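Local coordinates for hypothetical protein Atu0741 (Agrobacterium tumefaciens str. C58, PDB 1ZHV) that is of unknown function but carries tandem ACT-type domains, a fold that in other proteins often serves as a small-molecule-sensing regulatory module, at residues G11-A16 with S44-I49; R57-W62 with L105-D110. All coordinates share one frame; numbering follows the deposited sequence.

Interaction 1: G11-A16 with S44-I49; sequences GSYGIA and SIVCLI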
# COMPACT_ATOMS: atom_id res chain seq x y z
N GLY A 11 7.35 -8.14 -2.99
CA GLY A 11 7.70 -8.04 -1.58
C GLY A 11 6.58 -7.98 -0.57
O GLY A 11 5.43 -7.62 -0.87
N SER A 12 6.92 -8.33 0.66
CA SER A 12 5.99 -8.32 1.77
C SER A 12 6.25 -7.07 2.59
O SER A 12 7.40 -6.78 2.95
CB SER A 12 6.18 -9.58 2.62
OG SER A 12 5.31 -9.58 3.73
N TYR A 13 5.20 -6.31 2.86
CA TYR A 13 5.32 -5.08 3.63
C TYR A 13 4.75 -5.15 5.04
O TYR A 13 3.94 -6.03 5.36
CB TYR A 13 4.64 -3.92 2.88
CG TYR A 13 5.43 -3.46 1.68
CD1 TYR A 13 5.36 -4.14 0.47
CD2 TYR A 13 6.32 -2.39 1.79
CE1 TYR A 13 6.16 -3.77 -0.61
CE2 TYR A 13 7.12 -2.02 0.72
CZ TYR A 13 7.04 -2.71 -0.47
OH TYR A 13 7.86 -2.36 -1.51
N GLY A 14 5.19 -4.22 5.87
CA GLY A 14 4.71 -4.17 7.24
C GLY A 14 4.56 -2.72 7.65
O GLY A 14 5.19 -1.84 7.06
N ILE A 15 3.72 -2.47 8.65
CA ILE A 15 3.49 -1.12 9.17
C ILE A 15 4.08 -1.08 10.57
O ILE A 15 3.52 -1.67 11.50
CB ILE A 15 2.00 -0.79 9.28
CG1 ILE A 15 1.24 -1.26 8.03
CG2 ILE A 15 1.83 0.70 9.49
CD1 ILE A 15 1.68 -0.62 6.76
N ALA A 16 5.20 -0.39 10.73
CA ALA A 16 5.83 -0.31 12.04
C ALA A 16 5.40 0.92 12.83
O ALA A 16 5.09 1.96 12.26
CB ALA A 16 7.34 -0.32 11.90
N SER A 44 5.07 6.48 12.19
CA SER A 44 4.64 5.29 11.47
C SER A 44 5.53 5.04 10.27
O SER A 44 5.85 5.97 9.54
CB SER A 44 3.18 5.49 11.02
OG SER A 44 2.70 4.38 10.30
N ILE A 45 5.94 3.79 10.07
CA ILE A 45 6.81 3.47 8.94
C ILE A 45 6.35 2.25 8.15
O ILE A 45 6.23 1.15 8.70
CB ILE A 45 8.26 3.22 9.41
CG1 ILE A 45 8.82 4.50 10.05
CG2 ILE A 45 9.13 2.76 8.23
CD1 ILE A 45 10.20 4.34 10.66
N VAL A 46 6.08 2.44 6.87
CA VAL A 46 5.71 1.34 6.00
C VAL A 46 6.93 1.05 5.14
O VAL A 46 7.48 1.95 4.52
CB VAL A 46 4.55 1.70 5.06
CG1 VAL A 46 4.23 0.53 4.13
CG2 VAL A 46 3.32 2.09 5.87
N CYS A 47 7.37 -0.21 5.13
CA CYS A 47 8.51 -0.60 4.32
C CYS A 47 8.57 -2.12 4.26
O CYS A 47 7.77 -2.80 4.90
CB CYS A 47 9.82 -0.04 4.89
SG CYS A 47 10.35 -0.71 6.48
N LEU A 48 9.50 -2.64 3.48
CA LEU A 48 9.64 -4.09 3.36
C LEU A 48 9.87 -4.68 4.74
O LEU A 48 10.73 -4.21 5.50
CB LEU A 48 10.79 -4.43 2.41
CG LEU A 48 10.49 -4.12 0.94
CD1 LEU A 48 11.74 -4.28 0.09
CD2 LEU A 48 9.39 -5.05 0.45
N ILE A 49 9.09 -5.70 5.08
CA ILE A 49 9.17 -6.38 6.37
C ILE A 49 10.59 -6.81 6.72
O ILE A 49 10.97 -6.80 7.89
CB ILE A 49 8.27 -7.62 6.40
CG1 ILE A 49 6.81 -7.22 6.15
CG2 ILE A 49 8.40 -8.33 7.73
CD1 ILE A 49 5.82 -8.38 6.23

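Interaction 2: R57-W62 with L105-D110; sequences RVDPGW and LVRSND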
# COMPACT_ATOMS: atom_id res chain seq x y z
N ARG A 57 7.29 -2.57 17.26
CA ARG A 57 5.90 -2.97 17.10
C ARG A 57 5.58 -2.90 15.62
O ARG A 57 5.94 -1.93 14.94
CB ARG A 57 4.97 -2.06 17.90
CG ARG A 57 4.98 -2.35 19.39
CD ARG A 57 3.74 -1.80 20.08
NE ARG A 57 3.67 -0.34 20.03
CZ ARG A 57 4.57 0.47 20.57
NH1 ARG A 57 5.62 -0.04 21.20
NH2 ARG A 57 4.43 1.78 20.48
N VAL A 58 4.88 -3.90 15.11
CA VAL A 58 4.57 -3.92 13.70
C VAL A 58 3.31 -4.70 13.36
O VAL A 58 2.95 -5.67 14.03
CB VAL A 58 5.76 -4.52 12.89
CG1 VAL A 58 5.97 -5.98 13.26
CG2 VAL A 58 5.51 -4.37 11.40
N ASP A 59 2.64 -4.24 12.32
CA ASP A 59 1.43 -4.87 11.80
C ASP A 59 1.97 -5.42 10.47
O ASP A 59 2.02 -4.71 9.47
CB ASP A 59 0.35 -3.81 11.55
CG ASP A 59 -0.98 -4.42 11.16
OD1 ASP A 59 -0.98 -5.49 10.53
OD2 ASP A 59 -2.03 -3.81 11.47
N PRO A 60 2.41 -6.69 10.46
CA PRO A 60 2.96 -7.27 9.23
C PRO A 60 1.99 -7.97 8.28
O PRO A 60 0.80 -8.08 8.55
CB PRO A 60 4.00 -8.24 9.76
CG PRO A 60 3.28 -8.81 10.93
CD PRO A 60 2.67 -7.58 11.60
N GLY A 61 2.55 -8.42 7.16
CA GLY A 61 1.78 -9.15 6.17
C GLY A 61 0.96 -8.34 5.21
O GLY A 61 -0.23 -8.61 5.03
N TRP A 62 1.57 -7.34 4.57
CA TRP A 62 0.85 -6.50 3.62
C TRP A 62 1.44 -6.53 2.22
O TRP A 62 2.63 -6.78 2.03
CB TRP A 62 0.80 -5.05 4.10
CG TRP A 62 0.07 -4.86 5.39
CD1 TRP A 62 0.50 -5.21 6.64
CD2 TRP A 62 -1.22 -4.27 5.56
NE1 TRP A 62 -0.45 -4.87 7.58
CE2 TRP A 62 -1.52 -4.30 6.94
CE3 TRP A 62 -2.17 -3.73 4.67
CZ2 TRP A 62 -2.71 -3.80 7.46
CZ3 TRP A 62 -3.36 -3.23 5.19
CH2 TRP A 62 -3.62 -3.27 6.57
N LEU A 105 -2.28 -0.44 0.13
CA LEU A 105 -1.81 -1.70 0.68
C LEU A 105 -3.01 -2.42 1.29
O LEU A 105 -3.93 -1.80 1.83
CB LEU A 105 -0.74 -1.49 1.75
CG LEU A 105 0.60 -0.93 1.27
CD1 LEU A 105 0.63 0.57 1.48
CD2 LEU A 105 1.76 -1.59 2.01
N VAL A 106 -3.02 -3.74 1.14
CA VAL A 106 -4.06 -4.58 1.71
C VAL A 106 -3.29 -5.74 2.31
O VAL A 106 -2.14 -5.98 1.94
CB VAL A 106 -5.05 -5.12 0.64
CG1 VAL A 106 -5.82 -3.96 0.01
CG2 VAL A 106 -4.31 -5.92 -0.42
N ARG A 107 -3.91 -6.46 3.24
CA ARG A 107 -3.23 -7.60 3.83
C ARG A 107 -2.99 -8.61 2.73
O ARG A 107 -3.84 -8.80 1.85
CB ARG A 107 -4.07 -8.19 4.96
CG ARG A 107 -4.21 -7.25 6.14
CD ARG A 107 -5.01 -7.86 7.29
NE ARG A 107 -5.10 -6.94 8.42
CZ ARG A 107 -4.06 -6.58 9.18
NH1 ARG A 107 -2.85 -7.05 8.92
NH2 ARG A 107 -4.24 -5.73 10.19
N SER A 108 -1.84 -9.26 2.76
CA SER A 108 -1.50 -10.23 1.74
C SER A 108 -2.49 -11.37 1.63
O SER A 108 -2.69 -11.91 0.55
CB SER A 108 -0.09 -10.77 1.99
OG SER A 108 0.84 -9.70 1.92
N ASN A 109 -3.11 -11.75 2.74
CA ASN A 109 -4.08 -12.83 2.71
C ASN A 109 -5.36 -12.40 1.99
O ASN A 109 -6.20 -13.24 1.66
CB ASN A 109 -4.41 -13.31 4.13
CG ASN A 109 -4.91 -12.20 5.03
OD1 ASN A 109 -5.28 -11.13 4.57
ND2 ASN A 109 -4.94 -12.47 6.33
N ASP A 110 -5.50 -11.09 1.74
CA ASP A 110 -6.67 -10.55 1.04
C ASP A 110 -6.37 -10.27 -0.44
O ASP A 110 -7.22 -9.74 -1.16
CB ASP A 110 -7.15 -9.24 1.68
CG ASP A 110 -7.80 -9.46 3.03
OD1 ASP A 110 -8.54 -10.45 3.19
OD2 ASP A 110 -7.58 -8.61 3.94
O HOH W 1 -1.60 -8.95 7.52
O HOH W 2 -1.53 -11.27 5.35

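Interaction 1: G11-A16 with S44-I49
Strands 13-16 and 44-48 run antiparallel, with axes 4.6 Å apart at closest approach. Backbone bonds hold them: A16 and I45 exchange two, A16 N to I45 O at 2.7 Å and I45 N to A16 O, the latter reaching its carbonyl from above the plane. G14 and C47 form the other hydrogen-bonded pair, G14 N pointing at C47 O nearly along the C=O axis, while the return bond is weak. Beyond the last strand residue, I49 N still reaches S12 O (2.9 Å), in the carbonyl plane. L48 CD2 makes a CH-pi contact over one face of the Y13 ring, 3.7 Å from its centroid and toward the rim; both side chains start beside their own backbone N and cross obliquely. I15 and V46 lie side by side on one sheet face, where I15 CD1 presses on V46 CG2 at a tight 3.3 Å. A16 and I45 occupy the other face. The phenol is fixed at its far end by F33, whose backbone N is hydrogen-bonded to Y13 OH. F94 of strand 94-97 packs on I15 and V46, L105 of strand 102-107 on Y13 and V46. Backbone bonds of Y13 with W62 and I15 with D59 place strand 13-18 between strands 43-48 and 57-67.

Interaction 2: R57-W62 with L105-D110
D59 is the first residue of 57-62 to reach 105-110. With CG anti to the backbone N (chi1 -173°), its carboxylate meets the end of the R107 guanidinium almost in plane, the two groups 23° apart. The result is an end-on, two-nitrogen salt bridge: R107 NH1 bonds to D59 OD1 at 2.9 Å and R107 NH2 to D59 OD2 at 3.2 Å, both on syn lone pairs; a longer bond joins NH2 to OD1. P60 contributes its carbonyl: water 1 donates to P60 O and G61 O and accepts from R107 NH1. G61, at positive phi, takes the first position of a G1 beta bulge with W62, both residues facing Y13. S108 N bonds to G61 O at 2.9 Å from above the carbonyl plane, and water 2 links that oxygen to N109 N. W62 swings its indole back along its own strand, so that NE1 donates to D59 OD1 (3.1 Å), in the ring plane but well above the carboxylate plane. R107 CG sits over the six-membered ring, 3.9 Å from its centroid, while W62 CZ2 sits over the centre of one guanidinium face, the planes 45° apart. L105 CB touches W62 CE3 at 3.9 Å. D59 OD1 thus accepts from three N-H donors, two from the one cationic guanidinium and one from the neutral indole, which should stabilise the carboxylate as an anion and would restrain the rotation of both groups.

The centres of the two interactions lie about 8 Å apart within one mixed sheet, and each is about 9 Å from the centre of the chain. Both segments of interaction 1 precede those of interaction 2 in the chain; the first belongs to the N-terminal ACT-like region, the second to the ACT domain, and strand 43-48 is followed directly by strand 57-67. Strands 13-18 and 57-67 are sheet neighbours, so the contacts abut: Y13 N lies 2.7 Å from W62 O and I15 O 2.8 Å from D59 N, both probable hydrogen bonds. The strands pair in the order 43-48, 13-18, 57-67, 102-107, consistent with two ACT-type units sharing one sheet.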